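Local coordinates for metallo-beta-lactamase domain-containing protein 1 (PDB 1ZTC) that is a putative hydrolase of the metallo-beta-lactamase superfamily that binds nickel ions at its metal site, at the interface of chains A and B and the interface of chains A and C. Coordinates in Å, arbitrary orientation; residue numbers count along the deposited sequence, not the author numbering. Chains: chain A/B/C, hypothetical protein TM0894.

Contact 1: the interface of chains A and B. Residues chain A 21-23, 34, 211-213; chain B 24-27.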
ATOM      1  N   GLY A  21       5.661 -10.207  -7.306  1.00 44.64           N
ATOM      2  CA  GLY A  21       5.301  -9.912  -5.931  1.00 44.21           C
ATOM      3  C   GLY A  21       5.823  -8.602  -5.428  1.00 43.56           C
ATOM      4  O   GLY A  21       6.627  -7.937  -6.081  1.00 43.47           O
ATOM      5  N   GLY A  22       5.382  -8.242  -4.229  1.00 43.94           N
ATOM      6  CA  GLY A  22       5.781  -7.003  -3.605  1.00 44.50           C
ATOM      7  C   GLY A  22       5.516  -7.023  -2.129  1.00 45.33           C
ATOM      8  O   GLY A  22       5.282  -8.077  -1.532  1.00 47.35           O
ATOM      9  N   ASN A  23       5.517  -5.838  -1.548  1.00 44.90           N
ATOM     10  CA  ASN A  23       5.365  -5.670  -0.108  1.00 48.28           C
ATOM     11  C   ASN A  23       4.423  -4.543   0.187  1.00 49.80           C
ATOM     12  O   ASN A  23       4.553  -3.476  -0.374  1.00 56.37           O
ATOM     13  CB  ASN A  23       6.680  -5.280   0.549  1.00 47.54           C
ATOM     14  CG  ASN A  23       7.820  -6.082   0.046  1.00 55.63           C
ATOM     15  OD1 ASN A  23       7.954  -7.259   0.386  1.00 67.13           O
ATOM     16  ND2 ASN A  23       8.644  -5.463  -0.805  1.00 67.58           N
ATOM     17  N   PHE A  34       2.603  -9.859  -0.729  1.00 43.82           N
ATOM     18  CA  PHE A  34       2.082 -10.733  -1.729  1.00 44.15           C
ATOM     19  C   PHE A  34       3.250 -11.273  -2.568  1.00 45.40           C
ATOM     20  O   PHE A  34       4.110 -10.517  -3.058  1.00 43.81           O
ATOM     21  CB  PHE A  34       0.997 -10.061  -2.564  1.00 43.30           C
ATOM     22  CG  PHE A  34       1.467  -8.915  -3.390  1.00 41.42           C
ATOM     23  CD1 PHE A  34       1.723  -7.688  -2.810  1.00 42.46           C
ATOM     24  CD2 PHE A  34       1.677  -9.059  -4.766  1.00 43.78           C
ATOM     25  CE1 PHE A  34       2.161  -6.593  -3.583  1.00 45.77           C
ATOM     26  CE2 PHE A  34       2.101  -7.981  -5.518  1.00 44.12           C
ATOM     27  CZ  PHE A  34       2.356  -6.755  -4.922  1.00 47.67           C
ATOM     28  N   HIS A 211       9.287 -11.156  -4.241  1.00 42.86           N
ATOM     29  CA  HIS A 211       8.775  -9.799  -3.945  1.00 43.33           C
ATOM     30  C   HIS A 211       9.435  -8.743  -4.781  1.00 43.41           C
ATOM     31  O   HIS A 211       9.658  -7.622  -4.310  1.00 43.38           O
ATOM     32  CB  HIS A 211       8.943  -9.483  -2.441  1.00 44.86           C
ATOM     33  CG  HIS A 211       8.235 -10.468  -1.592  1.00 44.37           C
ATOM     34  ND1 HIS A 211       6.855 -10.508  -1.520  1.00 48.70           N
ATOM     35  CD2 HIS A 211       8.690 -11.525  -0.872  1.00 47.46           C
ATOM     36  CE1 HIS A 211       6.492 -11.541  -0.770  1.00 43.49           C
ATOM     37  NE2 HIS A 211       7.583 -12.185  -0.394  1.00 43.67           N
ATOM     38  N   ASP A 212       9.727  -9.095  -6.033  1.00 41.30           N
ATOM     39  CA  ASP A 212      10.263  -8.138  -6.979  1.00 43.23           C
ATOM     40  C   ASP A 212      10.081  -8.696  -8.379  1.00 44.01           C
ATOM     41  O   ASP A 212       9.701  -9.844  -8.532  1.00 43.55           O
ATOM     42  CB  ASP A 212      11.741  -7.877  -6.680  1.00 43.71           C
ATOM     43  CG  ASP A 212      12.215  -6.529  -7.179  1.00 46.93           C
ATOM     44  OD1 ASP A 212      11.486  -5.845  -7.963  1.00 43.11           O
ATOM     45  OD2 ASP A 212      13.310  -6.140  -6.748  1.00 52.75           O
ATOM     46  N   ALA A 213      10.315  -7.855  -9.383  1.00 45.13           N
ATOM     47  CA  ALA A 213      10.370  -8.276 -10.764  1.00 45.51           C
ATOM     48  C   ALA A 213      11.622  -9.165 -10.956  1.00 45.68           C
ATOM     49  O   ALA A 213      12.621  -8.983 -10.268  1.00 45.46           O
ATOM     50  CB  ALA A 213      10.430  -7.051 -11.683  1.00 44.88           C
TER
ATOM     51  N   VAL B  24       5.948  -0.136   1.014  1.00 49.29           N
ATOM     52  CA  VAL B  24       4.831  -0.202   0.079  1.00 51.74           C
ATOM     53  C   VAL B  24       5.444  -0.281  -1.286  1.00 46.47           C
ATOM     54  O   VAL B  24       6.012   0.689  -1.759  1.00 47.13           O
ATOM     55  CB  VAL B  24       3.959   1.065   0.155  1.00 57.82           C
ATOM     56  CG1 VAL B  24       2.661   0.862  -0.627  1.00 59.63           C
ATOM     57  CG2 VAL B  24       3.666   1.424   1.622  1.00 67.00           C
ATOM     58  N   PHE B  25       5.337  -1.437  -1.928  1.00 44.28           N
ATOM     59  CA  PHE B  25       6.069  -1.658  -3.152  1.00 42.09           C
ATOM     60  C   PHE B  25       5.338  -2.621  -4.061  1.00 40.20           C
ATOM     61  O   PHE B  25       5.082  -3.769  -3.698  1.00 39.61           O
ATOM     62  CB  PHE B  25       7.520  -2.127  -2.838  1.00 40.94           C
ATOM     63  CG  PHE B  25       8.295  -2.536  -4.063  1.00 44.28           C
ATOM     64  CD1 PHE B  25       8.633  -1.584  -5.037  1.00 47.24           C
ATOM     65  CD2 PHE B  25       8.670  -3.865  -4.268  1.00 43.64           C
ATOM     66  CE1 PHE B  25       9.315  -1.957  -6.194  1.00 42.16           C
ATOM     67  CE2 PHE B  25       9.376  -4.257  -5.410  1.00 45.26           C
ATOM     68  CZ  PHE B  25       9.710  -3.306  -6.377  1.00 46.64           C
ATOM     69  N   VAL B  26       4.981  -2.140  -5.247  1.00 36.55           N
ATOM     70  CA  VAL B  26       4.454  -2.974  -6.288  1.00 37.71           C
ATOM     71  C   VAL B  26       5.351  -2.723  -7.499  1.00 41.18           C
ATOM     72  O   VAL B  26       5.392  -1.604  -8.021  1.00 39.32           O
ATOM     73  CB  VAL B  26       3.014  -2.608  -6.643  1.00 35.19           C
ATOM     74  CG1 VAL B  26       2.476  -3.487  -7.744  1.00 34.88           C
ATOM     75  CG2 VAL B  26       2.129  -2.685  -5.398  1.00 37.87           C
ATOM     76  N   PRO B  27       6.100  -3.757  -7.930  1.00 40.46           N
ATOM     77  CA  PRO B  27       6.979  -3.579  -9.113  1.00 39.76           C
ATOM     78  C   PRO B  27       6.297  -2.905 -10.302  1.00 36.45           C
ATOM     79  O   PRO B  27       5.216  -3.338 -10.751  1.00 37.32           O
ATOM     80  CB  PRO B  27       7.400  -5.021  -9.473  1.00 39.09           C
ATOM     81  CG  PRO B  27       7.374  -5.768  -8.152  1.00 40.80           C
ATOM     82  CD  PRO B  27       6.228  -5.107  -7.345  1.00 41.45           C
TER

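Contact 2: the interface of chains A and C. Residues chain A 57, 60-61, 64, 71, 88, 91-92; chain C 114-116, 118-119.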
HETATM    1  N   MSE A  57      -5.853 -10.951  -6.118  1.00 45.52           N
HETATM    2  CA  MSE A  57      -7.037 -11.568  -6.692  1.00 47.87           C
HETATM    3  C   MSE A  57      -7.463 -10.967  -8.034  1.00 46.02           C
HETATM    4  O   MSE A  57      -7.863 -11.708  -8.931  1.00 46.68           O
HETATM    5  CB  MSE A  57      -8.228 -11.542  -5.696  1.00 47.80           C
HETATM    6  CG  MSE A  57      -8.729 -10.132  -5.367  1.00 55.07           C
HETATM    7 SE   MSE A  57     -10.155 -10.208  -4.024  0.70 51.94          SE
HETATM    8  CE  MSE A  57      -9.353  -8.830  -2.693  1.00 67.23           C
ATOM      9  N   LEU A  60      -4.831 -12.085 -10.683  1.00 43.54           N
ATOM     10  CA  LEU A  60      -5.015 -13.484 -10.992  1.00 44.82           C
ATOM     11  C   LEU A  60      -6.243 -13.725 -11.844  1.00 44.90           C
ATOM     12  O   LEU A  60      -6.190 -14.503 -12.793  1.00 44.29           O
ATOM     13  CB  LEU A  60      -5.048 -14.331  -9.728  1.00 46.49           C
ATOM     14  CG  LEU A  60      -3.674 -14.429  -9.067  1.00 47.28           C
ATOM     15  CD1 LEU A  60      -3.839 -14.911  -7.641  1.00 52.17           C
ATOM     16  CD2 LEU A  60      -2.715 -15.317  -9.849  1.00 48.50           C
ATOM     17  N   GLU A  61      -7.340 -13.058 -11.512  1.00 46.04           N
ATOM     18  CA  GLU A  61      -8.567 -13.137 -12.299  1.00 47.05           C
ATOM     19  C   GLU A  61      -8.303 -12.863 -13.786  1.00 48.30           C
ATOM     20  O   GLU A  61      -8.757 -13.570 -14.691  1.00 47.34           O
ATOM     21  CB  GLU A  61      -9.541 -12.085 -11.755  1.00 48.82           C
ATOM     22  CG  GLU A  61     -10.984 -12.176 -12.252  1.00 52.59           C
ATOM     23  CD  GLU A  61     -11.737 -13.214 -11.478  1.00 58.41           C
ATOM     24  OE1 GLU A  61     -11.731 -14.382 -11.908  1.00 61.17           O
ATOM     25  OE2 GLU A  61     -12.267 -12.874 -10.404  1.00 61.03           O
ATOM     26  N   PHE A  64      -5.883 -15.663 -15.346  1.00 44.38           N
ATOM     27  CA  PHE A  64      -6.633 -16.878 -15.562  1.00 45.24           C
ATOM     28  C   PHE A  64      -7.579 -16.730 -16.755  1.00 45.09           C
ATOM     29  O   PHE A  64      -7.700 -17.637 -17.587  1.00 45.38           O
ATOM     30  CB  PHE A  64      -7.402 -17.270 -14.291  1.00 45.69           C
ATOM     31  CG  PHE A  64      -6.612 -18.171 -13.361  1.00 46.64           C
ATOM     32  CD1 PHE A  64      -5.479 -17.705 -12.705  1.00 51.04           C
ATOM     33  CD2 PHE A  64      -7.002 -19.497 -13.148  1.00 50.64           C
ATOM     34  CE1 PHE A  64      -4.738 -18.546 -11.834  1.00 49.07           C
ATOM     35  CE2 PHE A  64      -6.265 -20.337 -12.302  1.00 49.07           C
ATOM     36  CZ  PHE A  64      -5.126 -19.840 -11.639  1.00 49.06           C
ATOM     37  N   PRO A  71      -9.464 -22.053 -11.720  1.00 48.08           N
ATOM     38  CA  PRO A  71      -8.761 -22.672 -10.594  1.00 47.42           C
ATOM     39  C   PRO A  71      -8.916 -24.203 -10.548  1.00 43.70           C
ATOM     40  O   PRO A  71      -8.012 -24.886 -10.121  1.00 43.27           O
ATOM     41  CB  PRO A  71      -9.445 -22.027  -9.372  1.00 48.81           C
ATOM     42  CG  PRO A  71      -9.934 -20.697  -9.869  1.00 51.10           C
ATOM     43  CD  PRO A  71     -10.358 -20.953 -11.289  1.00 50.29           C
ATOM     44  N   PHE A  88      -1.712 -18.346   0.702  1.00 43.87           N
ATOM     45  CA  PHE A  88      -3.134 -18.114   0.984  1.00 43.56           C
ATOM     46  C   PHE A  88      -4.057 -18.588  -0.150  1.00 42.55           C
ATOM     47  O   PHE A  88      -5.087 -19.263   0.093  1.00 41.40           O
ATOM     48  CB  PHE A  88      -3.432 -16.637   1.231  1.00 43.83           C
ATOM     49  CG  PHE A  88      -4.882 -16.384   1.453  1.00 43.36           C
ATOM     50  CD1 PHE A  88      -5.428 -16.532   2.705  1.00 44.70           C
ATOM     51  CD2 PHE A  88      -5.724 -16.084   0.386  1.00 49.20           C
ATOM     52  CE1 PHE A  88      -6.796 -16.391   2.916  1.00 47.93           C
ATOM     53  CE2 PHE A  88      -7.095 -15.936   0.590  1.00 48.49           C
ATOM     54  CZ  PHE A  88      -7.617 -16.074   1.861  1.00 50.70           C
ATOM     55  N   VAL A  91      -6.197 -22.018  -1.207  1.00 42.96           N
ATOM     56  CA  VAL A  91      -7.589 -22.328  -0.939  1.00 43.34           C
ATOM     57  C   VAL A  91      -8.465 -22.358  -2.202  1.00 44.41           C
ATOM     58  O   VAL A  91      -9.550 -22.948  -2.202  1.00 44.84           O
ATOM     59  CB  VAL A  91      -8.212 -21.369   0.131  1.00 44.08           C
ATOM     60  CG1 VAL A  91      -7.408 -21.401   1.408  1.00 45.07           C
ATOM     61  CG2 VAL A  91      -8.325 -19.894  -0.395  1.00 45.37           C
ATOM     62  N   LEU A  92      -7.991 -21.755  -3.287  1.00 45.10           N
ATOM     63  CA  LEU A  92      -8.737 -21.748  -4.554  1.00 45.15           C
ATOM     64  C   LEU A  92      -8.644 -23.046  -5.353  1.00 45.98           C
ATOM     65  O   LEU A  92      -9.490 -23.293  -6.197  1.00 45.55           O
ATOM     66  CB  LEU A  92      -8.258 -20.607  -5.443  1.00 45.83           C
ATOM     67  CG  LEU A  92      -8.494 -19.199  -4.893  1.00 49.58           C
ATOM     68  CD1 LEU A  92      -7.704 -18.178  -5.676  1.00 55.24           C
ATOM     69  CD2 LEU A  92      -9.976 -18.882  -4.885  1.00 52.35           C
TER
ATOM     70  N   THR C 114     -14.442 -15.652 -11.732  1.00 48.84           N
ATOM     71  CA  THR C 114     -14.170 -17.026 -11.323  1.00 51.66           C
ATOM     72  C   THR C 114     -13.458 -16.998  -9.962  1.00 52.24           C
ATOM     73  O   THR C 114     -13.971 -17.554  -8.995  1.00 56.45           O
ATOM     74  CB  THR C 114     -13.461 -17.882 -12.427  1.00 52.77           C
ATOM     75  OG1 THR C 114     -13.860 -19.249 -12.288  1.00 64.02           O
ATOM     76  CG2 THR C 114     -11.977 -17.845 -12.347  1.00 57.45           C
ATOM     77  N   ILE C 115     -12.365 -16.249  -9.851  1.00 47.66           N
ATOM     78  CA  ILE C 115     -11.568 -16.230  -8.621  1.00 45.68           C
ATOM     79  C   ILE C 115     -12.222 -15.476  -7.463  1.00 43.94           C
ATOM     80  O   ILE C 115     -12.397 -16.029  -6.378  1.00 42.98           O
ATOM     81  CB  ILE C 115     -10.109 -15.740  -8.922  1.00 42.79           C
ATOM     82  CG1 ILE C 115      -9.341 -16.908  -9.558  1.00 48.33           C
ATOM     83  CG2 ILE C 115      -9.393 -15.273  -7.666  1.00 45.59           C
ATOM     84  CD1 ILE C 115      -8.099 -16.534 -10.272  1.00 49.53           C
ATOM     85  N   VAL C 116     -12.594 -14.220  -7.695  1.00 43.97           N
ATOM     86  CA  VAL C 116     -13.185 -13.396  -6.667  1.00 44.96           C
ATOM     87  C   VAL C 116     -14.536 -13.971  -6.193  1.00 43.92           C
ATOM     88  O   VAL C 116     -14.830 -13.942  -5.003  1.00 43.20           O
ATOM     89  CB  VAL C 116     -13.328 -11.895  -7.150  1.00 46.42           C
ATOM     90  CG1 VAL C 116     -13.948 -11.020  -6.077  1.00 47.36           C
ATOM     91  CG2 VAL C 116     -11.977 -11.319  -7.549  1.00 49.32           C
ATOM     92  N   ARG C 118     -15.411 -17.097  -6.064  1.00 41.87           N
ATOM     93  CA  ARG C 118     -15.096 -18.235  -5.206  1.00 42.42           C
ATOM     94  C   ARG C 118     -14.763 -17.827  -3.795  1.00 42.26           C
ATOM     95  O   ARG C 118     -15.148 -18.503  -2.853  1.00 42.65           O
ATOM     96  CB  ARG C 118     -13.938 -19.046  -5.756  1.00 41.94           C
ATOM     97  CG  ARG C 118     -14.355 -19.904  -6.884  1.00 45.31           C
ATOM     98  CD  ARG C 118     -13.173 -20.377  -7.631  1.00 50.99           C
ATOM     99  NE  ARG C 118     -13.545 -21.017  -8.897  1.00 51.30           N
ATOM    100  CZ  ARG C 118     -13.658 -22.324  -9.091  1.00 47.23           C
ATOM    101  NH1 ARG C 118     -13.456 -23.193  -8.105  1.00 46.29           N
ATOM    102  NH2 ARG C 118     -13.972 -22.759 -10.294  1.00 50.72           N
ATOM    103  N   ILE C 119     -14.046 -16.727  -3.647  1.00 42.89           N
ATOM    104  CA  ILE C 119     -13.693 -16.252  -2.325  1.00 42.77           C
ATOM    105  C   ILE C 119     -14.929 -15.731  -1.575  1.00 43.16           C
ATOM    106  O   ILE C 119     -15.120 -16.072  -0.408  1.00 43.52           O
ATOM    107  CB  ILE C 119     -12.562 -15.187  -2.386  1.00 43.38           C
ATOM    108  CG1 ILE C 119     -11.262 -15.804  -2.923  0.50 41.29           C
ATOM    109  CG2 ILE C 119     -12.313 -14.623  -1.016  1.00 44.96           C
ATOM    110  CD1 ILE C 119     -10.577 -16.859  -1.977  0.50 34.12           C
TER
HETATM  111  O   HOH W   1     -12.306 -22.886  -5.386  1.00 43.93           O

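Contact 1: the interface of chains A and B
The aromatic ring of B:Phe25 forms the heart of this antiparallel pairing of strands. Its CG stands anti to the backbone N (chi1 173°), which sends the ring along the surface of chain A toward the loop at A:Asp212. There it is met mainly at its edge. The carbonyl oxygen of A:His211 lies 3.6 Å from CE2 of B:Phe25, and the carboxylate oxygen OD1 of A:Asp212 is 3.5 Å from CZ of B:Phe25. Both oxygens lie in the ring plane at its rim, facing the weakly positive C-H edge, which is likely to be mildly favourable; the carboxylate plane itself stands at 87° to the ring. Alongside, pointing the same way, runs the side chain of A:Asn23, with its amide nitrogen ND2 3.8 Å from CD2 of B:Phe25. B:Pro27 extends the apolar patch, its N lying over one ring face of B:Phe25 and its CG 3.9 Å from CA of A:Asp212. On the other side of the strand, CG2 of B:Val26 touches CZ of A:Phe34 at 4.1 Å, the two side chains crossing at about a right angle. CG of A:Phe34 takes the crowded position between backbone N and carbonyl carbon, laying one ring face over A:Gly22 N.

Outward from this centre the contact is made by backbone. A:Asn23 N donates to B:Phe25 O at 3.0 Å, in the carbonyl plane, while B:Phe25 N donates to A:Asn23 O at 2.7 Å, nearly along the C=O axis. OD1 of A:Asp212 also accepts the amide N of A:Ala213 from above the carboxylate plane, which may help hold the group beside the ring. ND1 of A:His211 donates to A:Gly22 O at 2.9 Å; this second-shell bond, tilted 27° from the ring plane, would help orient the imidazole of this nickel ligand.

Strand 23-26 and the A:His211 loop belong to the metallo-beta-lactamase fold, so the two-fold strand pairing lies close to its metal site.

Contact 2: the interface of chains A and C
C:Ile115, in the first turn of helix 114-125, buries more surface than any other residue here. Its CG1 is anti to the carbonyl carbon (chi1 -78°) and the chain then runs on extended, carrying CD1 onto helix 57-67, where it meets A:Leu60 and A:Phe64. CD1 settles 3.7 Å above the ring plane of A:Phe64, toward the rim, and lies 3.8 Å from CB of A:Leu60. The other branch, CG2, meets CD1 of A:Leu92 at 3.9 Å, those side chains crossing at about a right angle.

A:Leu92 divides its methyls between two partners: CD2 packs against CD1 of C:Ile119 at 3.6 Å. Its carbonyl oxygen is linked through a water to NH1 of C:Arg118. CB of A:Pro71 lies over the centre of one face of that guanidinium, while its CD meets CG2 of C:Thr114 tip to tip.

A:Glu61 supplies the polar grip. Bent at chi2 (81°), it turns its carboxylate onto the helix start, where OE1 accepts C:Ile115 N at 2.8 Å and OE2 accepts C:Val116 N at 3.0 Å. Both bonds are almost straight and use syn lone pairs. The carboxylate caps the helix N-terminus from another chain, and the helix dipole would be expected to stabilise its negative charge.

Repeated about a two-fold axis, this hydrophobic plug with an intermolecular helix cap joins chains A and C, and may contribute to the protein's oligomer.

The C-alpha centres of contact 1 and contact 2 lie about 19 Å apart, with no residue in common. Chain A uses strand 23-26 and the loop at A:His211 for the first, and helix 57-67 with the 3-10 helices 71-73 and 88-92 for the second, so both partners can bind at once. The two two-fold contacts can build the four-chain assembly as a dimer of dimers; the protein being a homodimer, one may be its dimer interface, though the structure alone does not show which. The metal ligand A:His211 takes part in contact 1, whereas in contact 2 A:Asp85 and A:His86 merely precede 3-10 helix 88-92 in sequence.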